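Long-range contacts in NANS (YJHS), A 9-O-acetyl N-acetylneuraminic acid esterase (Escherichia coli O157:H7 EDL933, PDB 3PT5), which probably removes the 9-O-acetyl group from 9-O-acetyl-N-acetylneuraminic acid, a step required for growth on this alternative sialic acid: residues 32-36 against 80-86; 104-109 against 315-319; 134-138 against 202-207; 158-164 against 209-214. All coordinates share one frame; numbering follows the deposited sequence.

Contact 1. Residues 32-36 against 80-86; sequences AMAYG and PHDVQDM
Two irregular loops lie side by side, Met33 CA 7.2 Å from Asp82 CA and Ala34 CA 6.7 Å from Met86 CA, so side chains and water bridge most of the distance. Met86 is folded back on itself at chi2 (-58°) and again at chi3. The double bend places its CE above one face of the Tyr35 ring, 3.7 Å from the centroid and 16° off the normal, a CH-pi contact, while SD sits obliquely in a Met-aromatic contact. At the edge of the same ring, the Tyr35 OH donates to Gln84 OE1 at 2.7 Å. The C=O...donor angle is 105°, a strongly bent approach that is also tilted somewhat from the carbonyl plane; Gln84 OE1 has a second, weak donor in Gly132 N. The loop 32-36 follows strand 20-28, the place where SGNH hydrolases carry their nucleophile-bearing sequence block, and Tyr35 also touches Ser30. Met33 turns at chi3 to press CE on Met86 CG, tight at 3.4 Å. Its CB lies 3.4 Å from OD2 of the buried Asp82. Two waters each donate to Asp82 OD2, and one of them accepts from Ala34 N at 3.1 Å; Asp82 OD1 meanwhile accepts from Cys130 N at the end of strand 122-130.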
loop_
_atom_site.group_PDB
_atom_site.type_symbol
_atom_site.label_atom_id
_atom_site.label_comp_id
_atom_site.label_asym_id
_atom_site.label_seq_id
_atom_site.Cartn_x
_atom_site.Cartn_y
_atom_site.Cartn_z
ATOM N N ALA A 32 4.506 -1.106 -0.674
ATOM C CA ALA A 32 3.062 -0.896 -0.802
ATOM C C ALA A 32 2.592 0.275 0.065
ATOM O O ALA A 32 1.508 0.810 -0.154
ATOM C CB ALA A 32 2.303 -2.136 -0.400
ATOM N N MET A 33 3.424 0.646 1.039
ATOM C CA MET A 33 3.012 1.582 2.077
ATOM C C MET A 33 3.964 2.764 2.191
ATOM O O MET A 33 4.744 3.030 1.295
ATOM C CB MET A 33 2.896 0.838 3.409
ATOM C CG MET A 33 4.099 0.001 3.780
ATOM S SD MET A 33 3.958 -0.680 5.446
ATOM C CE MET A 33 4.090 0.819 6.440
ATOM N N ALA A 34 3.900 3.486 3.310
ATOM C CA ALA A 34 4.588 4.737 3.411
ATOM C C ALA A 34 6.056 4.548 3.794
ATOM O O ALA A 34 6.418 4.607 4.957
ATOM C CB ALA A 34 3.858 5.628 4.450
ATOM N N TYR A 35 6.895 4.302 2.793
ATOM C CA TYR A 35 8.334 4.248 2.972
ATOM C C TYR A 35 9.058 5.320 2.165
ATOM O O TYR A 35 10.255 5.348 2.143
ATOM C CB TYR A 35 8.869 2.860 2.680
ATOM C CG TYR A 35 8.897 1.963 3.912
ATOM C CD1 TYR A 35 7.710 1.435 4.432
ATOM C CD2 TYR A 35 10.097 1.662 4.573
ATOM C CE1 TYR A 35 7.722 0.599 5.517
ATOM C CE2 TYR A 35 10.111 0.823 5.680
ATOM C CZ TYR A 35 8.913 0.305 6.149
ATOM O OH TYR A 35 8.962 -0.544 7.264
ATOM N N GLY A 36 8.318 6.243 1.545
ATOM C CA GLY A 36 8.957 7.422 0.946
ATOM C C GLY A 36 9.515 8.342 2.013
ATOM O O GLY A 36 8.782 8.751 2.927
ATOM N N PRO A 80 -0.694 6.197 5.733
ATOM C CA PRO A 80 -1.914 5.488 6.120
ATOM C C PRO A 80 -1.801 4.555 7.326
ATOM O O PRO A 80 -0.725 4.310 7.873
ATOM C CB PRO A 80 -2.236 4.640 4.859
ATOM C CG PRO A 80 -1.548 5.329 3.728
ATOM C CD PRO A 80 -0.261 5.813 4.375
ATOM N N HIS A 81 -2.955 4.002 7.691
ATOM C CA HIS A 81 -3.140 3.133 8.826
ATOM C C HIS A 81 -2.812 1.672 8.537
ATOM O O HIS A 81 -3.589 0.767 8.789
ATOM C CB HIS A 81 -4.563 3.306 9.341
ATOM C CG HIS A 81 -4.733 4.480 10.258
ATOM N ND1 HIS A 81 -4.251 5.740 9.976
ATOM C CD2 HIS A 81 -5.331 4.565 11.472
ATOM C CE1 HIS A 81 -4.550 6.554 10.979
ATOM N NE2 HIS A 81 -5.213 5.865 11.891
ATOM N N ASP A 82 -1.625 1.456 7.989
ATOM C CA ASP A 82 -1.153 0.090 7.772
ATOM C C ASP A 82 -0.813 -0.580 9.098
ATOM O O ASP A 82 -0.813 0.074 10.153
ATOM C CB ASP A 82 0.022 0.137 6.794
ATOM C CG ASP A 82 -0.437 0.483 5.345
ATOM O OD1 ASP A 82 -1.170 -0.341 4.758
ATOM O OD2 ASP A 82 -0.073 1.561 4.793
ATOM N N VAL A 83 -0.532 -1.885 9.061
ATOM C CA VAL A 83 -0.221 -2.640 10.267
ATOM C C VAL A 83 1.011 -2.071 10.953
ATOM O O VAL A 83 1.077 -1.999 12.203
ATOM C CB VAL A 83 0.021 -4.127 9.928
ATOM C CG1 VAL A 83 0.260 -4.941 11.185
ATOM C CG2 VAL A 83 -1.149 -4.683 9.118
ATOM N N GLN A 84 1.993 -1.672 10.149
ATOM C CA GLN A 84 3.123 -0.923 10.676
ATOM C C GLN A 84 2.887 0.583 10.655
ATOM O O GLN A 84 2.571 1.164 9.609
ATOM C CB GLN A 84 4.375 -1.245 9.888
ATOM C CG GLN A 84 5.615 -0.670 10.520
ATOM C CD GLN A 84 6.816 -0.846 9.646
ATOM O OE1 GLN A 84 6.689 -1.233 8.468
ATOM N NE2 GLN A 84 7.989 -0.529 10.181
ATOM N N ASP A 85 3.067 1.222 11.808
ATOM C CA ASP A 85 2.793 2.647 11.964
ATOM C C ASP A 85 4.035 3.482 11.667
ATOM O O ASP A 85 5.015 3.442 12.429
ATOM C CB ASP A 85 2.303 2.887 13.414
ATOM C CG ASP A 85 1.885 4.327 13.689
ATOM O OD1 ASP A 85 2.175 5.242 12.885
ATOM O OD2 ASP A 85 1.271 4.550 14.770
ATOM N N MET A 86 4.012 4.202 10.537
ATOM C CA MET A 86 5.163 5.008 10.113
ATOM C C MET A 86 5.009 6.496 10.437
ATOM O O MET A 86 5.854 7.304 10.053
ATOM C CB MET A 86 5.395 4.853 8.591
ATOM C CG MET A 86 5.593 3.410 8.090
ATOM S SD MET A 86 6.974 2.549 8.861
ATOM C CE MET A 86 8.324 3.348 7.996
HETATM O O HOH W 1 -0.589 1.961 2.184
HETATM O O HOH W 2 1.877 3.303 5.591
#

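Contact 2. Residues 104-109 against 315-319; sequences VGQALH and SAARR
Arg319 lays its CG over one face of the His109 ring, 3.7 Å from the centroid and 25° off the normal, a CH-pi contact displaced toward the rim. Farther out, the guanidinium stands nearly perpendicular to the imidazole, and the two groups share a partner: Asp46 accepts a hydrogen bond from His109 NE2 and forms a salt bridge with Arg319 NH2. Arg318 is stretched from CG to NE beside Gln106, which bends at chi2 to turn its amide to the arginine. Arg318 NH1 donates to Gln106 OE1 at 2.8 Å with an N-H...O angle of 157°, approaching in the carbonyl plane on a lone pair. The two flat groups are nearly coplanar. Asn31 O accepts from both Arg318 NH1 and Gln106 NE2, tying this pair to the loop after strand 20-28. Nearer the start of helix 315-335, Val104 CB rests 3.4 Å from Ser315 OG, whose hydrogen-bond partner is Gly38 O, and Val104 O lies 3.2 Å from Arg318 CD. The first turn of the C-terminal helix 315-335 thus packs on the run-in and start of helix 107-114; in SGNH hydrolases the last conserved sequence block characteristically precedes such a final helix.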
loop_
_atom_site.group_PDB
_atom_site.type_symbol
_atom_site.label_atom_id
_atom_site.label_comp_id
_atom_site.label_asym_id
_atom_site.label_seq_id
_atom_site.Cartn_x
_atom_site.Cartn_y
_atom_site.Cartn_z
ATOM N N VAL A 104 5.925 8.902 3.323
ATOM C CA VAL A 104 4.880 9.065 2.310
ATOM C C VAL A 104 4.607 7.745 1.595
ATOM O O VAL A 104 5.545 7.081 1.159
ATOM C CB VAL A 104 5.307 10.115 1.276
ATOM C CG1 VAL A 104 4.294 10.264 0.152
ATOM C CG2 VAL A 104 5.489 11.480 1.983
ATOM N N GLY A 105 3.325 7.398 1.472
ATOM C CA GLY A 105 2.855 6.220 0.731
ATOM C C GLY A 105 1.946 6.641 -0.408
ATOM O O GLY A 105 1.303 7.693 -0.311
ATOM N N GLN A 106 1.832 5.795 -1.435
ATOM C CA GLN A 106 1.072 6.105 -2.645
ATOM C C GLN A 106 -0.432 5.892 -2.562
ATOM O O GLN A 106 -1.112 6.200 -3.533
ATOM C CB GLN A 106 1.581 5.290 -3.852
ATOM C CG GLN A 106 1.437 3.751 -3.705
ATOM C CD GLN A 106 2.688 3.089 -3.114
ATOM O OE1 GLN A 106 3.464 3.744 -2.409
ATOM N NE2 GLN A 106 2.888 1.799 -3.399
ATOM N N ALA A 107 -0.977 5.331 -1.466
ATOM C CA ALA A 107 -2.428 5.004 -1.460
ATOM C C ALA A 107 -3.246 6.286 -1.714
ATOM O O ALA A 107 -4.226 6.285 -2.476
ATOM C CB ALA A 107 -2.835 4.379 -0.141
ATOM N N LEU A 108 -2.823 7.393 -1.086
ATOM C CA LEU A 108 -3.549 8.655 -1.240
ATOM C C LEU A 108 -3.591 9.111 -2.705
ATOM O O LEU A 108 -4.614 9.596 -3.183
ATOM C CB LEU A 108 -2.933 9.752 -0.365
ATOM C CG LEU A 108 -3.489 11.174 -0.544
ATOM C CD1 LEU A 108 -4.997 11.199 -0.202
ATOM C CD2 LEU A 108 -2.731 12.139 0.364
ATOM N N HIS A 109 -2.470 8.953 -3.397
ATOM C CA HIS A 109 -2.311 9.429 -4.770
ATOM C C HIS A 109 -3.030 8.568 -5.770
ATOM O O HIS A 109 -3.570 9.086 -6.747
ATOM C CB HIS A 109 -0.828 9.526 -5.065
ATOM C CG HIS A 109 -0.105 10.253 -3.993
ATOM N ND1 HIS A 109 0.563 9.599 -2.981
ATOM C CD2 HIS A 109 -0.071 11.575 -3.678
ATOM C CE1 HIS A 109 1.039 10.492 -2.129
ATOM N NE2 HIS A 109 0.671 11.694 -2.527
ATOM N N SER A 315 9.248 9.296 -2.117
ATOM C CA SER A 315 7.964 9.985 -2.006
ATOM C C SER A 315 7.500 10.518 -3.366
ATOM O O SER A 315 6.329 10.392 -3.716
ATOM C CB SER A 315 8.098 11.138 -1.010
ATOM O OG SER A 315 8.523 10.639 0.245
ATOM N N ALA A 316 8.442 11.098 -4.114
ATOM C CA ALA A 316 8.192 11.629 -5.453
ATOM C C ALA A 316 7.692 10.538 -6.401
ATOM O O ALA A 316 6.755 10.771 -7.133
ATOM C CB ALA A 316 9.474 12.246 -5.997
ATOM N N ALA A 317 8.344 9.368 -6.401
ATOM C CA ALA A 317 7.880 8.263 -7.275
ATOM C C ALA A 317 6.479 7.810 -6.921
ATOM O O ALA A 317 5.686 7.429 -7.783
ATOM C CB ALA A 317 8.822 7.081 -7.201
ATOM N N ARG A 318 6.178 7.828 -5.634
ATOM C CA ARG A 318 4.878 7.347 -5.190
ATOM C C ARG A 318 3.773 8.308 -5.631
ATOM O O ARG A 318 2.754 7.870 -6.144
ATOM C CB ARG A 318 4.905 7.167 -3.681
ATOM C CG ARG A 318 5.815 5.990 -3.328
ATOM C CD ARG A 318 6.002 5.896 -1.830
ATOM N NE ARG A 318 7.177 5.089 -1.458
ATOM C CZ ARG A 318 7.185 3.780 -1.305
ATOM N NH1 ARG A 318 6.071 3.088 -1.526
ATOM N NH2 ARG A 318 8.328 3.154 -0.938
ATOM N N ARG A 319 4.024 9.610 -5.504
ATOM C CA ARG A 319 3.119 10.660 -6.031
ATOM C C ARG A 319 2.976 10.678 -7.529
ATOM O O ARG A 319 1.974 11.185 -8.062
ATOM C CB ARG A 319 3.622 12.056 -5.648
ATOM C CG ARG A 319 3.516 12.374 -4.208
ATOM C CD ARG A 319 4.210 13.689 -3.931
ATOM N NE ARG A 319 4.410 13.833 -2.496
ATOM C CZ ARG A 319 5.559 14.140 -1.926
ATOM N NH1 ARG A 319 6.637 14.371 -2.677
ATOM N NH2 ARG A 319 5.610 14.229 -0.609
#

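Contact 3. Residues 134-138 against 202-207; sequences SAFTA and SHPQHF
Phe136 leaves its loop with CG anti to the carbonyl carbon (chi1 -73°), which sends the ring into the first two turns of helix 203-218. Its CB lies 3.9 Å from His206 CB, the two side chains sliding past each other in opposite directions. Along one side of the ring, CD1 touches His206 CB at 3.5 Å, and CE1 continues over the backbone to His206 O at 3.8 Å. The tip, CZ, reaches the main chain of the following residue, 3.9 Å from Phe207 CA. On the other side CE2 comes to 3.7 Å from His203 NE2, and CD2 to 3.5 Å from His203 CD2. Here the edge of Phe136 points at the face of the imidazole in an offset edge-to-face stack, centroids of Phe136 and His203 5.0 Å apart and planes at 84°. His203 NE2 is hydrogen-bonded to Gln190 OE1, which should limit rotation of the ring receiving that edge. Thr137 adds its methyl, CG2, at 3.3 Å from Ser202 OG, whose hydrogen bond goes to Asp199, while Thr137 OG1 turns to Asp194, a residue that also takes the N-H of Phe136. Lying between His203 and His206, one helical turn apart, Phe136 docks the loop after strand 122-130 on the helix after strand 182-189, as neighbouring loops and helices meet in the doubly wound alpha/beta fold of SGNH hydrolases.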
loop_
_atom_site.group_PDB
_atom_site.type_symbol
_atom_site.label_atom_id
_atom_site.label_comp_id
_atom_site.label_asym_id
_atom_site.label_seq_id
_atom_site.Cartn_x
_atom_site.Cartn_y
_atom_site.Cartn_z
ATOM N N SER A 134 7.574 -7.942 5.925
ATOM C CA SER A 134 6.718 -9.114 5.996
ATOM C C SER A 134 7.021 -10.043 4.813
ATOM O O SER A 134 7.565 -9.621 3.772
ATOM C CB SER A 134 5.238 -8.693 6.063
ATOM O OG SER A 134 4.886 -7.978 4.895
ATOM N N ALA A 135 6.695 -11.322 4.978
ATOM C CA ALA A 135 7.088 -12.323 3.985
ATOM C C ALA A 135 6.270 -13.589 4.119
ATOM O O ALA A 135 5.623 -13.777 5.121
ATOM C CB ALA A 135 8.565 -12.666 4.145
ATOM N N PHE A 136 6.362 -14.450 3.112
ATOM C CA PHE A 136 5.767 -15.785 3.213
ATOM C C PHE A 136 6.699 -16.798 3.825
ATOM O O PHE A 136 6.232 -17.788 4.407
ATOM C CB PHE A 136 5.327 -16.286 1.840
ATOM C CG PHE A 136 4.088 -15.598 1.323
ATOM C CD1 PHE A 136 2.805 -16.033 1.689
ATOM C CD2 PHE A 136 4.200 -14.485 0.489
ATOM C CE1 PHE A 136 1.668 -15.383 1.202
ATOM C CE2 PHE A 136 3.057 -13.814 0.005
ATOM C CZ PHE A 136 1.787 -14.274 0.363
ATOM N N THR A 137 8.003 -16.564 3.679
ATOM C CA THR A 137 9.001 -17.570 4.080
ATOM C C THR A 137 9.827 -17.232 5.328
ATOM O O THR A 137 10.752 -17.978 5.703
ATOM C CB THR A 137 9.903 -17.996 2.876
ATOM O OG1 THR A 137 10.786 -16.923 2.480
ATOM C CG2 THR A 137 9.057 -18.423 1.681
ATOM N N ALA A 138 9.513 -16.096 5.957
ATOM C CA ALA A 138 10.201 -15.640 7.159
ATOM C C ALA A 138 9.323 -14.628 7.847
ATOM O O ALA A 138 8.510 -13.954 7.202
ATOM C CB ALA A 138 11.526 -15.013 6.803
ATOM N N SER A 202 9.310 -21.291 -2.968
ATOM C CA SER A 202 7.982 -21.610 -2.454
ATOM C C SER A 202 7.000 -20.420 -2.526
ATOM O O SER A 202 5.809 -20.603 -2.374
ATOM C CB SER A 202 8.063 -22.118 -1.018
ATOM O OG SER A 202 8.615 -21.129 -0.181
ATOM N N HIS A 203 7.498 -19.211 -2.751
ATOM C CA HIS A 203 6.623 -18.030 -2.708
ATOM C C HIS A 203 5.472 -18.128 -3.721
ATOM O O HIS A 203 4.316 -17.894 -3.348
ATOM C CB HIS A 203 7.439 -16.736 -2.898
ATOM C CG HIS A 203 6.608 -15.493 -2.968
ATOM N ND1 HIS A 203 5.771 -15.211 -4.029
ATOM C CD2 HIS A 203 6.526 -14.429 -2.128
ATOM C CE1 HIS A 203 5.185 -14.040 -3.823
ATOM N NE2 HIS A 203 5.611 -13.558 -2.666
ATOM N N PRO A 204 5.754 -18.517 -4.979
ATOM C CA PRO A 204 4.577 -18.534 -5.900
ATOM C C PRO A 204 3.375 -19.352 -5.419
ATOM O O PRO A 204 2.227 -18.873 -5.487
ATOM C CB PRO A 204 5.171 -19.073 -7.207
ATOM C CG PRO A 204 6.596 -18.557 -7.187
ATOM C CD PRO A 204 7.022 -18.703 -5.727
ATOM N N GLN A 205 3.617 -20.556 -4.904
ATOM C CA GLN A 205 2.500 -21.333 -4.393
ATOM C C GLN A 205 1.880 -20.749 -3.130
ATOM O O GLN A 205 0.667 -20.787 -2.982
ATOM C CB GLN A 205 2.832 -22.817 -4.246
ATOM C CG GLN A 205 2.846 -23.579 -5.598
ATOM C CD GLN A 205 1.774 -23.102 -6.613
ATOM O OE1 GLN A 205 0.557 -23.265 -6.410
ATOM N NE2 GLN A 205 2.239 -22.528 -7.725
ATOM N N HIS A 206 2.696 -20.183 -2.233
ATOM C CA HIS A 206 2.154 -19.534 -1.032
ATOM C C HIS A 206 1.254 -18.374 -1.397
ATOM O O HIS A 206 0.155 -18.234 -0.847
ATOM C CB HIS A 206 3.254 -19.029 -0.083
ATOM C CG HIS A 206 3.936 -20.115 0.689
ATOM N ND1 HIS A 206 5.289 -20.105 0.954
ATOM C CD2 HIS A 206 3.455 -21.254 1.239
ATOM C CE1 HIS A 206 5.612 -21.188 1.638
ATOM N NE2 HIS A 206 4.518 -21.904 1.822
ATOM N N PHE A 207 1.732 -17.535 -2.317
ATOM C CA PHE A 207 0.950 -16.403 -2.815
ATOM C C PHE A 207 -0.348 -16.873 -3.488
ATOM O O PHE A 207 -1.433 -16.377 -3.157
ATOM C CB PHE A 207 1.783 -15.567 -3.793
ATOM C CG PHE A 207 0.998 -14.470 -4.466
ATOM C CD1 PHE A 207 0.668 -13.301 -3.769
ATOM C CD2 PHE A 207 0.544 -14.619 -5.771
ATOM C CE1 PHE A 207 -0.068 -12.300 -4.389
ATOM C CE2 PHE A 207 -0.231 -13.599 -6.406
ATOM C CZ PHE A 207 -0.518 -12.454 -5.718
#

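Contact 4. Residues 158-164 against 209-214; sequences GTDTPLY and HMVEAF
A type II turn, Gly158 to Thr161, leads into helix 162-176, and its Thr159 together with Tyr164 of the first helical turn meets helix 203-218. Thr159 CA is 5.0 Å from Met210 CA, the nearest pair of CA atoms across the contact. The methyl of Thr159 does the touching farther along: CG2 lies 3.4 Å from Ala213 CB, closer than usual carbon packing. Tyr164 has CG anti to its own backbone N (chi1 173°), a torsion that extends the phenol across to the helix. Its CD1 meets Met210 CG at 3.4 Å, the two side chains running past each other in opposite senses. Met210 SD stays at the ring edge, 5.2 Å from the Tyr164 centroid and 78° off its normal, a Met-aromatic contact; the same sulfur lies 3.8 Å from Gly158 N. Tyr164 OH ends against the Ala213-Phe214 peptide, 2.9 Å from Ala213 C; Phe214 N is close too but too poorly angled for a hydrogen bond, and the hydroxyl is bonded to Asp217 OD2 instead. Thr161, right before helix 162-176, is its N-cap; its OG1 accepts from Tyr164 N at 3.2 Å along a fairly straight line (162°). Side by side, helices 162-176 and 203-218 are crossover connections in the parallel part of the mixed sheet, from strand 122-130 to 182-189 and from 182-189 to 233-236: the layered beta-alpha-beta arrangement of the SGNH-hydrolase fold.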
loop_
_atom_site.group_PDB
_atom_site.type_symbol
_atom_site.label_atom_id
_atom_site.label_comp_id
_atom_site.label_asym_id
_atom_site.label_seq_id
_atom_site.Cartn_x
_atom_site.Cartn_y
_atom_site.Cartn_z
ATOM N N GLY A 158 0.473 -15.580 4.540
ATOM C CA GLY A 158 0.142 -16.980 4.264
ATOM C C GLY A 158 -1.289 -17.221 4.700
ATOM O O GLY A 158 -1.809 -16.505 5.537
ATOM N N THR A 159 -1.947 -18.221 4.140
ATOM C CA THR A 159 -3.337 -18.432 4.508
ATOM C C THR A 159 -3.430 -18.659 6.024
ATOM O O THR A 159 -2.608 -19.379 6.600
ATOM C CB THR A 159 -3.954 -19.580 3.700
ATOM O OG1 THR A 159 -3.591 -19.416 2.313
ATOM C CG2 THR A 159 -5.478 -19.535 3.835
ATOM N N ASP A 160 -4.394 -17.970 6.632
ATOM C CA ASP A 160 -4.709 -17.969 8.079
ATOM C C ASP A 160 -3.731 -17.370 9.108
ATOM O O ASP A 160 -3.974 -17.442 10.323
ATOM C CB ASP A 160 -5.258 -19.325 8.534
ATOM C CG ASP A 160 -6.574 -19.676 7.829
ATOM O OD1 ASP A 160 -7.439 -18.773 7.627
ATOM O OD2 ASP A 160 -6.728 -20.854 7.470
ATOM N N THR A 161 -2.666 -16.729 8.635
ATOM C CA THR A 161 -1.849 -15.900 9.527
ATOM C C THR A 161 -2.612 -14.640 9.965
ATOM O O THR A 161 -3.589 -14.244 9.295
ATOM C CB THR A 161 -0.560 -15.436 8.829
ATOM O OG1 THR A 161 -0.905 -14.500 7.803
ATOM C CG2 THR A 161 0.174 -16.593 8.215
ATOM N N PRO A 162 -2.179 -13.993 11.067
ATOM C CA PRO A 162 -2.757 -12.712 11.456
ATOM C C PRO A 162 -2.824 -11.677 10.346
ATOM O O PRO A 162 -3.827 -10.974 10.252
ATOM C CB PRO A 162 -1.843 -12.240 12.580
ATOM C CG PRO A 162 -1.507 -13.545 13.262
ATOM C CD PRO A 162 -1.409 -14.586 12.188
ATOM N N LEU A 163 -1.785 -11.573 9.524
ATOM C CA LEU A 163 -1.819 -10.623 8.411
ATOM C C LEU A 163 -2.896 -10.971 7.400
ATOM O O LEU A 163 -3.576 -10.077 6.900
ATOM C CB LEU A 163 -0.459 -10.496 7.727
ATOM C CG LEU A 163 0.642 -9.742 8.481
ATOM C CD1 LEU A 163 1.894 -9.727 7.629
ATOM C CD2 LEU A 163 0.220 -8.304 8.839
ATOM N N TYR A 164 -3.080 -12.264 7.116
ATOM C CA TYR A 164 -4.146 -12.685 6.218
ATOM C C TYR A 164 -5.526 -12.357 6.798
ATOM O O TYR A 164 -6.397 -11.853 6.097
ATOM C CB TYR A 164 -4.056 -14.177 5.870
ATOM C CG TYR A 164 -5.256 -14.636 5.079
ATOM C CD1 TYR A 164 -5.294 -14.474 3.695
ATOM C CD2 TYR A 164 -6.383 -15.176 5.723
ATOM C CE1 TYR A 164 -6.405 -14.867 2.944
ATOM C CE2 TYR A 164 -7.507 -15.567 4.980
ATOM C CZ TYR A 164 -7.507 -15.405 3.598
ATOM O OH TYR A 164 -8.607 -15.767 2.842
ATOM N N HIS A 209 -1.985 -19.627 -3.139
ATOM C CA HIS A 209 -2.909 -20.194 -2.171
ATOM C C HIS A 209 -3.635 -19.124 -1.363
ATOM O O HIS A 209 -4.825 -19.246 -1.043
ATOM C CB HIS A 209 -2.173 -21.185 -1.263
ATOM C CG HIS A 209 -1.788 -22.454 -1.962
ATOM N ND1 HIS A 209 -0.712 -23.225 -1.573
ATOM C CD2 HIS A 209 -2.345 -23.092 -3.020
ATOM C CE1 HIS A 209 -0.616 -24.279 -2.368
ATOM N NE2 HIS A 209 -1.598 -24.226 -3.250
ATOM N N MET A 210 -2.924 -18.045 -1.051
ATOM C CA MET A 210 -3.530 -16.943 -0.309
ATOM C C MET A 210 -4.554 -16.174 -1.134
ATOM O O MET A 210 -5.600 -15.749 -0.634
ATOM C CB MET A 210 -2.453 -16.003 0.223
ATOM C CG MET A 210 -2.966 -15.184 1.350
ATOM S SD MET A 210 -1.818 -13.958 2.021
ATOM C CE MET A 210 -1.814 -12.740 0.710
ATOM N N VAL A 211 -4.240 -15.963 -2.403
ATOM C CA VAL A 211 -5.202 -15.328 -3.300
ATOM C C VAL A 211 -6.459 -16.200 -3.443
ATOM O O VAL A 211 -7.558 -15.689 -3.373
ATOM C CB VAL A 211 -4.608 -15.058 -4.673
ATOM C CG1 VAL A 211 -5.663 -14.510 -5.585
ATOM C CG2 VAL A 211 -3.445 -14.077 -4.573
ATOM N N GLU A 212 -6.301 -17.508 -3.615
ATOM C CA GLU A 212 -7.497 -18.365 -3.687
ATOM C C GLU A 212 -8.308 -18.354 -2.376
ATOM O O GLU A 212 -9.544 -18.371 -2.412
ATOM C CB GLU A 212 -7.163 -19.815 -4.054
ATOM C CG GLU A 212 -6.355 -20.047 -5.317
ATOM C CD GLU A 212 -5.836 -21.478 -5.420
ATOM O OE1 GLU A 212 -5.080 -21.936 -4.525
ATOM O OE2 GLU A 212 -6.157 -22.156 -6.423
ATOM N N ALA A 213 -7.623 -18.318 -1.236
ATOM C CA ALA A 213 -8.310 -18.260 0.062
ATOM C C ALA A 213 -9.079 -16.949 0.212
ATOM O O ALA A 213 -10.226 -16.928 0.665
ATOM C CB ALA A 213 -7.319 -18.447 1.222
ATOM N N PHE A 214 -8.442 -15.851 -0.180
ATOM C CA PHE A 214 -9.060 -14.538 -0.165
ATOM C C PHE A 214 -10.371 -14.554 -0.982
ATOM O O PHE A 214 -11.412 -14.059 -0.533
ATOM C CB PHE A 214 -8.060 -13.493 -0.713
ATOM C CG PHE A 214 -8.584 -12.067 -0.710
ATOM C CD1 PHE A 214 -8.462 -11.268 0.422
ATOM C CD2 PHE A 214 -9.151 -11.504 -1.873
ATOM C CE1 PHE A 214 -8.919 -9.933 0.433
ATOM C CE2 PHE A 214 -9.616 -10.176 -1.883
ATOM C CZ PHE A 214 -9.498 -9.374 -0.732
#

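Contacts 3 and 4 lie across the chain's centre from contact 2, with contact 1 near the middle. Contacts 1 and 2, centres 11 Å apart, touch where Gly36 pairs with Val104. Contacts 3 and 4, centres 10 Å apart, share helix 203-218 and touch through Phe136 and Met210; the centre of contact 2 is about 26 Å from either of theirs. Contact 1 alone joins both groups, Val83 packing on Leu163 of contact 4. Along the chain contact 1 closes first; residues 104 to 319 then enclose both others, whose segments interleave (134, 158, 202, 209). The loop after strand 20-28 is held by loop 80-86 and meets helix 315-335 at Arg318; that after 122-130 docks on helix 203-218.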